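Local coordinates for ABC transporter ATP-binding protein (PDB 4HZI) that probably binds and hydrolyses ATP as the ATPase subunit of an orphan ABC transporter involved in manganese utilization and tolerance, at residues 50-56 with 250-255; 67-73 with 247-251; 180-185 with 211-216; 174-178 with 208-212. One frame throughout, in Å; residues are numbered along the deposited sequence.

Contact 1 of 4, residues 50-56 with 250-255; sequences LDSVSFE and GKVIHF
The ring of Phe255 carries Phe55 on one face: CB of Phe55 stands over its centre, 3.8 Å from the ring centroid and 10° off the normal, a CH-pi contact. The carbonyl oxygen of Glu56 approaches the same ring obliquely, Glu56 O lying 3.3 Å from Phe255 CZ. Phe255 reaches across because its CG is anti to the backbone N (chi1 163°). The ring of Phe55 turns the other way and, with Val252 and Phe255, packs on Val245 of the strand 243-248. Between the aromatic end and the start of the strands, Val53 and Val252 cross at about a right angle, CG1 to CG2. The backbones meet directly at one point, where Asp51 N donates to Gly250 O over 2.8 Å in a nearly straight bond (175° at the hydrogen); the same oxygen lies 3.5 Å from Val53 CG2. Farther along, a water takes over: it donates to Asp51 O and accepts from Val252 N. Toward solvent, the side chains of Asp51 and Lys251 run side by side, and their salt bridge is long, 3.8 Å from OD2 to NZ, with a second water donating to OD2 and held weakly by NZ. Residues 53-56 belong to the antiparallel sheet beside strand 36-42, whereas 251-255 edges the mixed sheet. The contact therefore joins the two sheets of the ABC ATPase core by apolar packing, one direct backbone bond and water, and its solvated ion pair probably adds little.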
loop_
_atom_site.group_PDB
_atom_site.type_symbol
_atom_site.label_atom_id
_atom_site.label_comp_id
_atom_site.label_asym_id
_atom_site.label_seq_id
_atom_site.Cartn_x
_atom_site.Cartn_y
_atom_site.Cartn_z
ATOM N N LEU A 50 -10.833 4.753 20.451
ATOM C CA LEU A 50 -11.705 3.588 20.307
ATOM C C LEU A 50 -12.925 3.836 21.121
ATOM O O LEU A 50 -12.831 4.246 22.267
ATOM C CB LEU A 50 -11.006 2.328 20.767
ATOM C CG LEU A 50 -9.715 2.073 19.987
ATOM C CD1 LEU A 50 -8.980 0.905 20.585
ATOM C CD2 LEU A 50 -9.958 1.801 18.502
ATOM N N ASP A 51 -14.075 3.589 20.531
ATOM C CA ASP A 51 -15.344 3.803 21.223
ATOM C C ASP A 51 -16.260 2.589 21.293
ATOM O O ASP A 51 -16.907 2.264 20.291
ATOM C CB ASP A 51 -16.033 4.914 20.495
ATOM C CG ASP A 51 -17.303 5.397 21.191
ATOM O OD1 ASP A 51 -17.724 4.854 22.213
ATOM O OD2 ASP A 51 -17.866 6.346 20.656
ATOM N N SER A 52 -16.268 1.955 22.459
ATOM C CA SER A 52 -17.162 0.843 22.815
ATOM C C SER A 52 -17.069 -0.316 21.796
ATOM O O SER A 52 -18.075 -0.808 21.247
ATOM C CB SER A 52 -18.614 1.370 22.957
ATOM O OG SER A 52 -19.428 0.380 23.545
ATOM N N VAL A 53 -15.838 -0.746 21.555
ATOM C CA VAL A 53 -15.553 -1.778 20.538
ATOM C C VAL A 53 -15.928 -3.145 21.100
ATOM O O VAL A 53 -15.505 -3.552 22.168
ATOM C CB VAL A 53 -14.055 -1.722 20.130
ATOM C CG1 VAL A 53 -13.658 -2.927 19.255
ATOM C CG2 VAL A 53 -13.794 -0.477 19.350
ATOM N N SER A 54 -16.793 -3.846 20.354
ATOM C CA SER A 54 -17.237 -5.157 20.758
ATOM C C SER A 54 -17.157 -6.141 19.577
ATOM O O SER A 54 -17.644 -5.873 18.471
ATOM C CB SER A 54 -18.689 -5.063 21.255
ATOM O OG SER A 54 -18.752 -4.357 22.488
ATOM N N PHE A 55 -16.512 -7.265 19.828
ATOM C CA PHE A 55 -16.517 -8.379 18.913
ATOM C C PHE A 55 -15.932 -9.605 19.595
ATOM O O PHE A 55 -15.441 -9.543 20.721
ATOM C CB PHE A 55 -15.820 -8.061 17.583
ATOM C CG PHE A 55 -14.330 -7.849 17.660
ATOM C CD1 PHE A 55 -13.407 -8.913 17.479
ATOM C CD2 PHE A 55 -13.839 -6.555 17.817
ATOM C CE1 PHE A 55 -12.038 -8.663 17.495
ATOM C CE2 PHE A 55 -12.457 -6.314 17.830
ATOM C CZ PHE A 55 -11.569 -7.359 17.658
ATOM N N GLU A 56 -15.965 -10.748 18.927
ATOM C CA GLU A 56 -15.323 -11.913 19.533
ATOM C C GLU A 56 -14.848 -12.889 18.465
ATOM O O GLU A 56 -15.353 -12.842 17.356
ATOM C CB GLU A 56 -16.223 -12.596 20.545
ATOM C CG GLU A 56 -17.415 -13.334 20.020
ATOM C CD GLU A 56 -17.510 -14.767 20.581
ATOM O OE1 GLU A 56 -16.817 -15.140 21.586
ATOM O OE2 GLU A 56 -18.291 -15.547 19.990
ATOM N N GLY A 250 -12.863 4.645 15.105
ATOM C CA GLY A 250 -12.906 3.947 16.360
ATOM C C GLY A 250 -14.138 3.186 16.770
ATOM O O GLY A 250 -14.225 2.719 17.902
ATOM N N LYS A 251 -15.079 3.019 15.858
ATOM C CA LYS A 251 -16.321 2.337 16.186
ATOM C C LYS A 251 -16.570 1.183 15.238
ATOM O O LYS A 251 -16.218 1.249 14.080
ATOM C CB LYS A 251 -17.527 3.265 15.980
ATOM C CG LYS A 251 -17.411 4.543 16.776
ATOM C CD LYS A 251 -18.775 4.924 17.313
ATOM C CE LYS A 251 -19.348 6.074 16.557
ATOM N NZ LYS A 251 -18.726 7.331 17.050
ATOM N N VAL A 252 -17.228 0.176 15.772
ATOM C CA VAL A 252 -17.597 -0.989 14.979
ATOM C C VAL A 252 -18.880 -0.637 14.212
ATOM O O VAL A 252 -19.901 -0.384 14.854
ATOM C CB VAL A 252 -17.785 -2.188 15.881
ATOM C CG1 VAL A 252 -18.359 -3.382 15.117
ATOM C CG2 VAL A 252 -16.489 -2.598 16.500
ATOM N N ILE A 253 -18.783 -0.584 12.883
ATOM C CA ILE A 253 -19.887 -0.306 11.920
ATOM C C ILE A 253 -20.748 -1.612 11.802
ATOM O O ILE A 253 -21.985 -1.566 11.797
ATOM C CB ILE A 253 -19.283 0.113 10.530
ATOM C CG1 ILE A 253 -18.712 1.531 10.560
ATOM C CG2 ILE A 253 -20.275 0.085 9.378
ATOM C CD1 ILE A 253 -19.402 2.452 11.549
ATOM N N HIS A 254 -20.087 -2.768 11.765
ATOM C CA HIS A 254 -20.773 -4.072 11.760
ATOM C C HIS A 254 -19.774 -5.169 12.173
ATOM O O HIS A 254 -18.553 -5.023 11.953
ATOM C CB HIS A 254 -21.434 -4.388 10.373
ATOM C CG HIS A 254 -22.576 -5.361 10.505
ATOM N ND1 HIS A 254 -22.437 -6.716 10.297
ATOM C CD2 HIS A 254 -23.838 -5.184 10.966
ATOM C CE1 HIS A 254 -23.583 -7.324 10.569
ATOM N NE2 HIS A 254 -24.442 -6.419 10.993
ATOM N N PHE A 255 -20.283 -6.208 12.832
ATOM C CA PHE A 255 -19.528 -7.383 13.194
ATOM C C PHE A 255 -20.417 -8.568 12.843
ATOM O O PHE A 255 -21.611 -8.594 13.207
ATOM C CB PHE A 255 -19.206 -7.415 14.696
ATOM C CG PHE A 255 -18.792 -8.770 15.225
ATOM C CD1 PHE A 255 -17.733 -9.463 14.645
ATOM C CD2 PHE A 255 -19.448 -9.358 16.272
ATOM C CE1 PHE A 255 -17.372 -10.714 15.092
ATOM C CE2 PHE A 255 -19.084 -10.619 16.732
ATOM C CZ PHE A 255 -18.040 -11.291 16.153
HETATM O O HOH W 1 -18.181 0.524 18.455
HETATM O O HOH W 2 -16.549 8.232 19.233
#

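Contact 2 of 4, residues 67-73 with 247-251; sequences GRNGAGK and LKEGK. With SO4 (sulfate ion), chain C.
Leu247 packs against the loop 67-73, which has the strand-loop-helix form of a P-loop (Walker A). Its CB leads to CG anti to the backbone N (chi1 -159°); CG is 3.8 Å from Ala71 O, and the CD2 branch comes closer to that oxygen, at 3.4 Å, while also meeting Ala71 CB, Lys73 N and Lys73 CG. The methyl of Ala71 in turn rests against Leu247 O. Beyond it, Gly250 N donates to Ala71 O over 2.8 Å, a bent bond of 140° at the hydrogen that ties the loop to the type I' turn 248-251. Arg68 and Lys248 lie side by side; both meet Asp272, and Arg68 also bonds Leu270 O and Lys248 bonds Asp269 O. Lys73 slides past Leu247 and bends at chi3 and chi4, which brings NZ back to sulfate O2 at 2.8 Å. The sulfate, probably from the crystallisation liquor, is gripped further by Gly70 N on O4, Gly72 N on O1, Lys73 N on O2 and Ser74 N. Backbone N-H groups converging with a lysine on one anion are consistent with a site for a nucleotide phosphate, backed here by an apolar leucine.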
loop_
_atom_site.group_PDB
_atom_site.type_symbol
_atom_site.label_atom_id
_atom_site.label_comp_id
_atom_site.label_asym_id
_atom_site.label_seq_id
_atom_site.Cartn_x
_atom_site.Cartn_y
_atom_site.Cartn_z
ATOM N N GLY A 67 -10.786 -1.677 7.999
ATOM C CA GLY A 67 -11.045 -0.309 8.430
ATOM C C GLY A 67 -10.440 0.693 7.495
ATOM O O GLY A 67 -9.510 0.388 6.814
ATOM N N ARG A 68 -10.999 1.888 7.453
ATOM C CA ARG A 68 -10.403 3.020 6.752
ATOM C C ARG A 68 -9.061 3.413 7.339
ATOM O O ARG A 68 -8.764 3.104 8.494
ATOM C CB ARG A 68 -11.343 4.224 6.840
ATOM C CG ARG A 68 -12.796 3.936 6.441
ATOM C CD ARG A 68 -13.037 4.224 5.000
ATOM N NE ARG A 68 -12.787 5.625 4.768
ATOM C CZ ARG A 68 -13.694 6.600 4.824
ATOM N NH1 ARG A 68 -14.991 6.360 5.115
ATOM N NH2 ARG A 68 -13.285 7.850 4.580
ATOM N N ASN A 69 -8.213 4.117 6.589
ATOM C CA ASN A 69 -7.017 4.621 7.302
ATOM C C ASN A 69 -7.458 5.682 8.298
ATOM O O ASN A 69 -8.485 6.360 8.152
ATOM C CB ASN A 69 -5.868 5.112 6.431
ATOM C CG ASN A 69 -5.168 3.980 5.700
ATOM O OD1 ASN A 69 -4.812 2.869 6.265
ATOM N ND2 ASN A 69 -4.989 4.228 4.413
ATOM N N GLY A 70 -6.800 5.613 9.429
ATOM C CA GLY A 70 -7.134 6.425 10.593
ATOM C C GLY A 70 -8.279 5.913 11.436
ATOM O O GLY A 70 -8.671 6.586 12.399
ATOM N N ALA A 71 -8.783 4.694 11.189
ATOM C CA ALA A 71 -9.931 4.189 11.933
ATOM C C ALA A 71 -9.614 3.725 13.332
ATOM O O ALA A 71 -10.515 3.454 14.097
ATOM C CB ALA A 71 -10.624 3.017 11.164
ATOM N N GLY A 72 -8.328 3.580 13.670
ATOM C CA GLY A 72 -7.945 3.050 14.938
ATOM C C GLY A 72 -7.433 1.633 14.951
ATOM O O GLY A 72 -7.335 1.030 16.017
ATOM N N LYS A 73 -7.196 1.055 13.768
ATOM C CA LYS A 73 -6.794 -0.324 13.703
ATOM C C LYS A 73 -5.474 -0.601 14.483
ATOM O O LYS A 73 -5.397 -1.596 15.219
ATOM C CB LYS A 73 -6.611 -0.735 12.246
ATOM C CG LYS A 73 -7.962 -0.736 11.518
ATOM C CD LYS A 73 -7.873 -1.365 10.151
ATOM C CE LYS A 73 -6.748 -0.820 9.363
ATOM N NZ LYS A 73 -6.907 0.610 9.031
ATOM N N LEU A 247 -14.490 -1.254 10.930
ATOM C CA LEU A 247 -14.079 -0.232 11.872
ATOM C C LEU A 247 -13.944 1.107 11.167
ATOM O O LEU A 247 -13.309 1.215 10.134
ATOM C CB LEU A 247 -12.714 -0.582 12.493
ATOM C CG LEU A 247 -12.398 0.115 13.816
ATOM C CD1 LEU A 247 -13.125 -0.386 15.048
ATOM C CD2 LEU A 247 -10.884 0.116 14.067
ATOM N N LYS A 248 -14.548 2.138 11.766
ATOM C CA LYS A 248 -14.588 3.469 11.199
ATOM C C LYS A 248 -14.597 4.484 12.352
ATOM O O LYS A 248 -15.465 4.442 13.215
ATOM C CB LYS A 248 -15.868 3.619 10.399
ATOM C CG LYS A 248 -16.002 4.911 9.630
ATOM C CD LYS A 248 -17.469 5.003 9.166
ATOM C CE LYS A 248 -17.671 6.114 8.165
ATOM N NZ LYS A 248 -19.111 6.163 7.793
ATOM N N GLU A 249 -13.545 5.286 12.395
ATOM C CA GLU A 249 -13.429 6.342 13.466
ATOM C C GLU A 249 -13.547 5.762 14.870
ATOM O O GLU A 249 -14.241 6.266 15.732
ATOM C CB GLU A 249 -14.451 7.431 13.183
ATOM C CG GLU A 249 -14.140 8.242 11.940
ATOM C CD GLU A 249 -13.334 9.507 12.234
ATOM O OE1 GLU A 249 -12.122 9.411 12.565
ATOM O OE2 GLU A 249 -13.925 10.607 12.137
ATOM N N GLY A 250 -12.863 4.645 15.105
ATOM C CA GLY A 250 -12.906 3.947 16.360
ATOM C C GLY A 250 -14.138 3.186 16.770
ATOM O O GLY A 250 -14.225 2.719 17.902
ATOM N N LYS A 251 -15.079 3.019 15.858
ATOM C CA LYS A 251 -16.321 2.337 16.186
ATOM C C LYS A 251 -16.570 1.183 15.238
ATOM O O LYS A 251 -16.218 1.249 14.080
ATOM C CB LYS A 251 -17.527 3.265 15.980
ATOM C CG LYS A 251 -17.411 4.543 16.776
ATOM C CD LYS A 251 -18.775 4.924 17.313
ATOM C CE LYS A 251 -19.348 6.074 16.557
ATOM N NZ LYS A 251 -18.726 7.331 17.050
HETATM S S SO4 C . -5.413 3.054 11.567
HETATM O O1 SO4 C . -5.725 4.071 12.605
HETATM O O2 SO4 C . -6.686 2.356 11.269
HETATM O O3 SO4 C . -4.507 2.033 12.092
HETATM O O4 SO4 C . -4.918 3.796 10.451
#

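Contact 3 of 4, residues 180-185 with 211-216; sequences KKILFL and DFLGFL
Lys181 lies across the ring of Phe215 where helices 176-188 and 206-222 of the ABC ATPase fold pack, their local axes 9.9 Å apart and inclined at 34°. The tight part is aromatic. Lys181 CB sits 3.9 Å from the Phe215 centroid, almost on the normal, and CG follows over the same face. At the edge of that ring lie Leu185 CD2 and the Phe184 side chain; Phe215 turns its edge to the face of Phe184 in an offset edge-to-face pair, planes at 84° and centroids 5.5 Å apart. Leu216 CD2 comes to 3.4 Å from Phe184 CE2, and Lys180 CB covers one face of Phe212, offset toward its rim. Lys180 is itself buried, its amine led away from the helix pair to Pro200 O, Ser202 O and Ser115 OG. Leu113 and Met197, from strands of the mixed sheet, continue this buried layer around Phe184. The solvent side is different. Lys181, extended beyond CG, runs past Phe215 toward it, crossing Asp211 at about a right angle. There its NZ forms a 2.8 Å salt bridge with Asp211 OD1, meeting that oxygen from above the carboxylate plane, 38° out of it.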
loop_
_atom_site.group_PDB
_atom_site.type_symbol
_atom_site.label_atom_id
_atom_site.label_comp_id
_atom_site.label_asym_id
_atom_site.label_seq_id
_atom_site.Cartn_x
_atom_site.Cartn_y
_atom_site.Cartn_z
ATOM N N LYS A 180 7.561 -12.324 3.894
ATOM C CA LYS A 180 6.338 -12.379 4.692
ATOM C C LYS A 180 6.043 -13.810 5.143
ATOM O O LYS A 180 5.594 -14.005 6.259
ATOM C CB LYS A 180 5.137 -11.762 3.964
ATOM C CG LYS A 180 5.285 -10.289 3.584
ATOM C CD LYS A 180 5.586 -9.406 4.760
ATOM C CE LYS A 180 5.773 -7.949 4.350
ATOM N NZ LYS A 180 4.533 -7.174 4.507
ATOM N N LYS A 181 6.354 -14.815 4.312
ATOM C CA LYS A 181 6.215 -16.216 4.720
ATOM C C LYS A 181 7.053 -16.506 5.921
ATOM O O LYS A 181 6.609 -17.171 6.843
ATOM C CB LYS A 181 6.645 -17.180 3.608
ATOM C CG LYS A 181 5.895 -17.023 2.311
ATOM C CD LYS A 181 6.442 -17.961 1.238
ATOM C CE LYS A 181 5.891 -17.581 -0.117
ATOM N NZ LYS A 181 6.173 -18.636 -1.146
ATOM N N ILE A 182 8.276 -16.001 5.913
ATOM C CA ILE A 182 9.196 -16.279 6.982
ATOM C C ILE A 182 8.791 -15.540 8.251
ATOM O O ILE A 182 8.885 -16.106 9.373
ATOM C CB ILE A 182 10.661 -15.998 6.545
ATOM C CG1 ILE A 182 11.089 -16.979 5.425
ATOM C CG2 ILE A 182 11.606 -16.086 7.707
ATOM C CD1 ILE A 182 10.686 -18.416 5.587
ATOM N N LEU A 183 8.310 -14.302 8.097
ATOM C CA LEU A 183 7.728 -13.591 9.237
ATOM C C LEU A 183 6.503 -14.307 9.800
ATOM O O LEU A 183 6.310 -14.318 11.029
ATOM C CB LEU A 183 7.426 -12.135 8.916
ATOM C CG LEU A 183 8.680 -11.312 8.612
ATOM C CD1 LEU A 183 8.299 -9.895 8.214
ATOM C CD2 LEU A 183 9.619 -11.303 9.798
ATOM N N PHE A 184 5.692 -14.913 8.961
ATOM C CA PHE A 184 4.608 -15.717 9.458
ATOM C C PHE A 184 5.139 -16.901 10.317
ATOM O O PHE A 184 4.658 -17.165 11.431
ATOM C CB PHE A 184 3.769 -16.192 8.310
ATOM C CG PHE A 184 2.586 -17.041 8.705
ATOM C CD1 PHE A 184 2.697 -18.417 8.842
ATOM C CD2 PHE A 184 1.348 -16.468 8.948
ATOM C CE1 PHE A 184 1.604 -19.199 9.184
ATOM C CE2 PHE A 184 0.257 -17.238 9.296
ATOM C CZ PHE A 184 0.379 -18.605 9.437
ATOM N N LEU A 185 6.175 -17.581 9.822
ATOM C CA LEU A 185 6.748 -18.709 10.577
ATOM C C LEU A 185 7.274 -18.261 11.928
ATOM O O LEU A 185 7.053 -18.916 12.964
ATOM C CB LEU A 185 7.840 -19.427 9.758
ATOM C CG LEU A 185 7.350 -20.069 8.480
ATOM C CD1 LEU A 185 8.422 -20.903 7.818
ATOM C CD2 LEU A 185 6.098 -20.902 8.776
ATOM N N ASP A 211 1.896 -14.711 -4.036
ATOM C CA ASP A 211 2.852 -15.660 -3.493
ATOM C C ASP A 211 2.636 -15.898 -1.989
ATOM O O ASP A 211 2.565 -17.045 -1.502
ATOM C CB ASP A 211 4.251 -15.135 -3.711
ATOM C CG ASP A 211 5.336 -16.171 -3.402
ATOM O OD1 ASP A 211 5.058 -17.396 -3.421
ATOM O OD2 ASP A 211 6.448 -15.753 -3.068
ATOM N N PHE A 212 2.527 -14.801 -1.245
ATOM C CA PHE A 212 2.337 -14.908 0.180
ATOM C C PHE A 212 0.954 -15.490 0.542
ATOM O O PHE A 212 0.839 -16.337 1.436
ATOM C CB PHE A 212 2.519 -13.516 0.857
ATOM C CG PHE A 212 2.090 -13.512 2.298
ATOM C CD1 PHE A 212 2.761 -14.292 3.232
ATOM C CD2 PHE A 212 0.964 -12.800 2.702
ATOM C CE1 PHE A 212 2.374 -14.318 4.553
ATOM C CE2 PHE A 212 0.575 -12.841 4.017
ATOM C CZ PHE A 212 1.256 -13.607 4.934
ATOM N N LEU A 213 -0.099 -15.028 -0.105
ATOM C CA LEU A 213 -1.429 -15.505 0.173
ATOM C C LEU A 213 -1.560 -16.991 -0.165
ATOM O O LEU A 213 -2.306 -17.717 0.502
ATOM C CB LEU A 213 -2.461 -14.689 -0.565
ATOM C CG LEU A 213 -2.675 -13.254 0.014
ATOM C CD1 LEU A 213 -3.855 -12.570 -0.653
ATOM C CD2 LEU A 213 -2.827 -13.220 1.528
ATOM N N GLY A 214 -0.834 -17.431 -1.193
ATOM C CA GLY A 214 -0.764 -18.844 -1.542
ATOM C C GLY A 214 -0.198 -19.666 -0.407
ATOM O O GLY A 214 -0.745 -20.726 -0.074
ATOM N N PHE A 215 0.880 -19.172 0.188
ATOM C CA PHE A 215 1.481 -19.789 1.321
ATOM C C PHE A 215 0.506 -19.845 2.487
ATOM O O PHE A 215 0.436 -20.872 3.159
ATOM C CB PHE A 215 2.751 -19.069 1.696
ATOM C CG PHE A 215 3.219 -19.342 3.084
ATOM C CD1 PHE A 215 4.091 -20.386 3.344
ATOM C CD2 PHE A 215 2.805 -18.550 4.127
ATOM C CE1 PHE A 215 4.515 -20.634 4.629
ATOM C CE2 PHE A 215 3.228 -18.785 5.402
ATOM C CZ PHE A 215 4.094 -19.824 5.659
ATOM N N LEU A 216 -0.242 -18.759 2.751
ATOM C CA LEU A 216 -1.229 -18.794 3.833
ATOM C C LEU A 216 -2.294 -19.820 3.648
ATOM O O LEU A 216 -2.706 -20.485 4.609
ATOM C CB LEU A 216 -1.982 -17.465 3.941
ATOM C CG LEU A 216 -1.436 -16.461 4.882
ATOM C CD1 LEU A 216 -2.437 -15.275 4.886
ATOM C CD2 LEU A 216 -1.318 -17.095 6.270
#

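Contact 4 of 4, residues 174-178 with 208-212; sequences LSSGE and AREDF
Gly177 in the first turn of the helix 176-188 comes within 4.5 Å of Ala208, CA to CA, near the start of the helix 206-222, and Gly177 CA faces Ala208 O at 3.7 Å. The absence of a side chain at Gly177 lets the backbones approach this closely; Ala208 O already accepts from Phe212 N. Beside the glycine, Ser176 OG touches the methyl of Ala208 at 3.2 Å, while Gly177 O approaches CB of Phe212. Ala208 also packs on Arg68 of the second subunit. The polar half is bridged by water. One water bonds Ser175 OG at 2.6 Å, accepts weakly from Gly177 N and donates to Asp211 OD2; another donates to both Glu178 OE2 and Asp211 OD2, the latter at 2.6 Å. OD2 thus receives two water bonds, which may ease the closeness of two carboxylates whose nearest oxygens, Glu178 OE2 and Asp211 OD2, are 4.8 Å apart. Asp211 OD1 is engaged by Lys181. Ser175 and Glu178 form a capping box: Ser175 N donates to Glu178 OE1 at 3.1 Å, and Glu178 N returns a weak bond to Ser175 OG. The sequence LSSGE resembles the ABC signature motif, which in this family begins a helix. Leu174 packs back on Ile182, about two turns along helix 176-188, and Phe212 of helix 206-222 touches Lys180 of that same helix.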
loop_
_atom_site.group_PDB
_atom_site.type_symbol
_atom_site.label_atom_id
_atom_site.label_comp_id
_atom_site.label_asym_id
_atom_site.label_seq_id
_atom_site.Cartn_x
_atom_site.Cartn_y
_atom_site.Cartn_z
ATOM N N LEU A 174 15.666 -12.793 0.260
ATOM C CA LEU A 174 14.385 -13.347 -0.142
ATOM C C LEU A 174 13.579 -12.335 -0.970
ATOM O O LEU A 174 13.729 -11.112 -0.781
ATOM C CB LEU A 174 13.578 -13.737 1.099
ATOM C CG LEU A 174 14.188 -14.800 2.025
ATOM C CD1 LEU A 174 13.317 -14.912 3.265
ATOM C CD2 LEU A 174 14.305 -16.146 1.343
ATOM N N SER A 175 12.721 -12.859 -1.843
ATOM C CA SER A 175 11.703 -12.057 -2.530
ATOM C C SER A 175 10.753 -11.423 -1.472
ATOM O O SER A 175 10.684 -11.870 -0.315
ATOM C CB SER A 175 10.939 -12.921 -3.527
ATOM O OG SER A 175 9.906 -13.678 -2.883
ATOM N N SER A 176 10.040 -10.377 -1.851
ATOM C CA SER A 176 9.283 -9.619 -0.895
ATOM C C SER A 176 8.171 -10.502 -0.318
ATOM O O SER A 176 7.933 -10.430 0.861
ATOM C CB SER A 176 8.701 -8.351 -1.539
ATOM O OG SER A 176 7.863 -8.737 -2.604
ATOM N N GLY A 177 7.562 -11.362 -1.139
ATOM C CA GLY A 177 6.467 -12.265 -0.653
ATOM C C GLY A 177 6.996 -13.367 0.277
ATOM O O GLY A 177 6.382 -13.721 1.293
ATOM N N GLU A 178 8.170 -13.873 -0.071
ATOM C CA GLU A 178 8.894 -14.838 0.762
ATOM C C GLU A 178 9.278 -14.304 2.123
ATOM O O GLU A 178 9.215 -15.056 3.081
ATOM C CB GLU A 178 10.168 -15.306 0.038
ATOM C CG GLU A 178 9.853 -16.149 -1.162
ATOM C CD GLU A 178 11.061 -16.523 -2.018
ATOM O OE1 GLU A 178 12.116 -15.856 -1.961
ATOM O OE2 GLU A 178 10.909 -17.493 -2.783
ATOM N N ALA A 208 3.783 -10.633 -5.627
ATOM C CA ALA A 208 4.277 -10.945 -4.306
ATOM C C ALA A 208 3.136 -11.247 -3.333
ATOM O O ALA A 208 3.270 -12.122 -2.431
ATOM C CB ALA A 208 5.108 -9.794 -3.797
ATOM N N ARG A 209 2.026 -10.552 -3.499
ATOM C CA ARG A 209 0.865 -10.759 -2.646
ATOM C C ARG A 209 0.282 -12.153 -2.904
ATOM O O ARG A 209 -0.053 -12.885 -1.978
ATOM C CB ARG A 209 -0.211 -9.676 -2.900
ATOM C CG ARG A 209 -1.449 -9.836 -2.066
ATOM C CD ARG A 209 -2.446 -8.723 -2.308
ATOM N NE ARG A 209 -3.182 -8.987 -3.531
ATOM C CZ ARG A 209 -3.626 -8.096 -4.403
ATOM N NH1 ARG A 209 -3.402 -6.813 -4.256
ATOM N NH2 ARG A 209 -4.289 -8.533 -5.467
ATOM N N GLU A 210 0.158 -12.500 -4.175
ATOM C CA GLU A 210 -0.275 -13.846 -4.545
ATOM C C GLU A 210 0.603 -14.928 -3.992
ATOM O O GLU A 210 0.096 -15.967 -3.553
ATOM C CB GLU A 210 -0.387 -13.999 -6.038
ATOM C CG GLU A 210 -1.762 -13.667 -6.520
ATOM C CD GLU A 210 -2.824 -14.510 -5.823
ATOM O OE1 GLU A 210 -2.937 -15.710 -6.110
ATOM O OE2 GLU A 210 -3.541 -13.955 -4.989
ATOM N N ASP A 211 1.896 -14.711 -4.036
ATOM C CA ASP A 211 2.852 -15.660 -3.493
ATOM C C ASP A 211 2.636 -15.898 -1.989
ATOM O O ASP A 211 2.565 -17.045 -1.502
ATOM C CB ASP A 211 4.251 -15.135 -3.711
ATOM C CG ASP A 211 5.336 -16.171 -3.402
ATOM O OD1 ASP A 211 5.058 -17.396 -3.421
ATOM O OD2 ASP A 211 6.448 -15.753 -3.068
ATOM N N PHE A 212 2.527 -14.801 -1.245
ATOM C CA PHE A 212 2.337 -14.908 0.180
ATOM C C PHE A 212 0.954 -15.490 0.542
ATOM O O PHE A 212 0.839 -16.337 1.436
ATOM C CB PHE A 212 2.519 -13.516 0.857
ATOM C CG PHE A 212 2.090 -13.512 2.298
ATOM C CD1 PHE A 212 2.761 -14.292 3.232
ATOM C CD2 PHE A 212 0.964 -12.800 2.702
ATOM C CE1 PHE A 212 2.374 -14.318 4.553
ATOM C CE2 PHE A 212 0.575 -12.841 4.017
ATOM C CZ PHE A 212 1.256 -13.607 4.934
HETATM O O HOH W 3 7.494 -12.888 -3.483
HETATM O O HOH W 4 8.267 -17.294 -4.128
#

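In the fold
Contacts 1 and 2 form one neighbourhood, their centres 9 Å apart: they share Gly250 and Lys251, and Gly250 bonds both ways, its N to Ala71 and its O to Asp51. Leu50 CD2 also packs on Gly72 O, 3.7 Å away, so the sheet junction backs the sulfate-binding loop. Contacts 3 and 4 form the other pair, centres 7 Å apart, as successive levels of the same two helices. Contacts 2 and 4 have centres about 27 Å apart and nearest atoms about 14 Å apart, yet both touch the second subunit: Arg68 packs on Thr207 of the second subunit, and Ala208 on its Arg68, consistent with ABC ATPases bringing P-loop and signature regions of different subunits together.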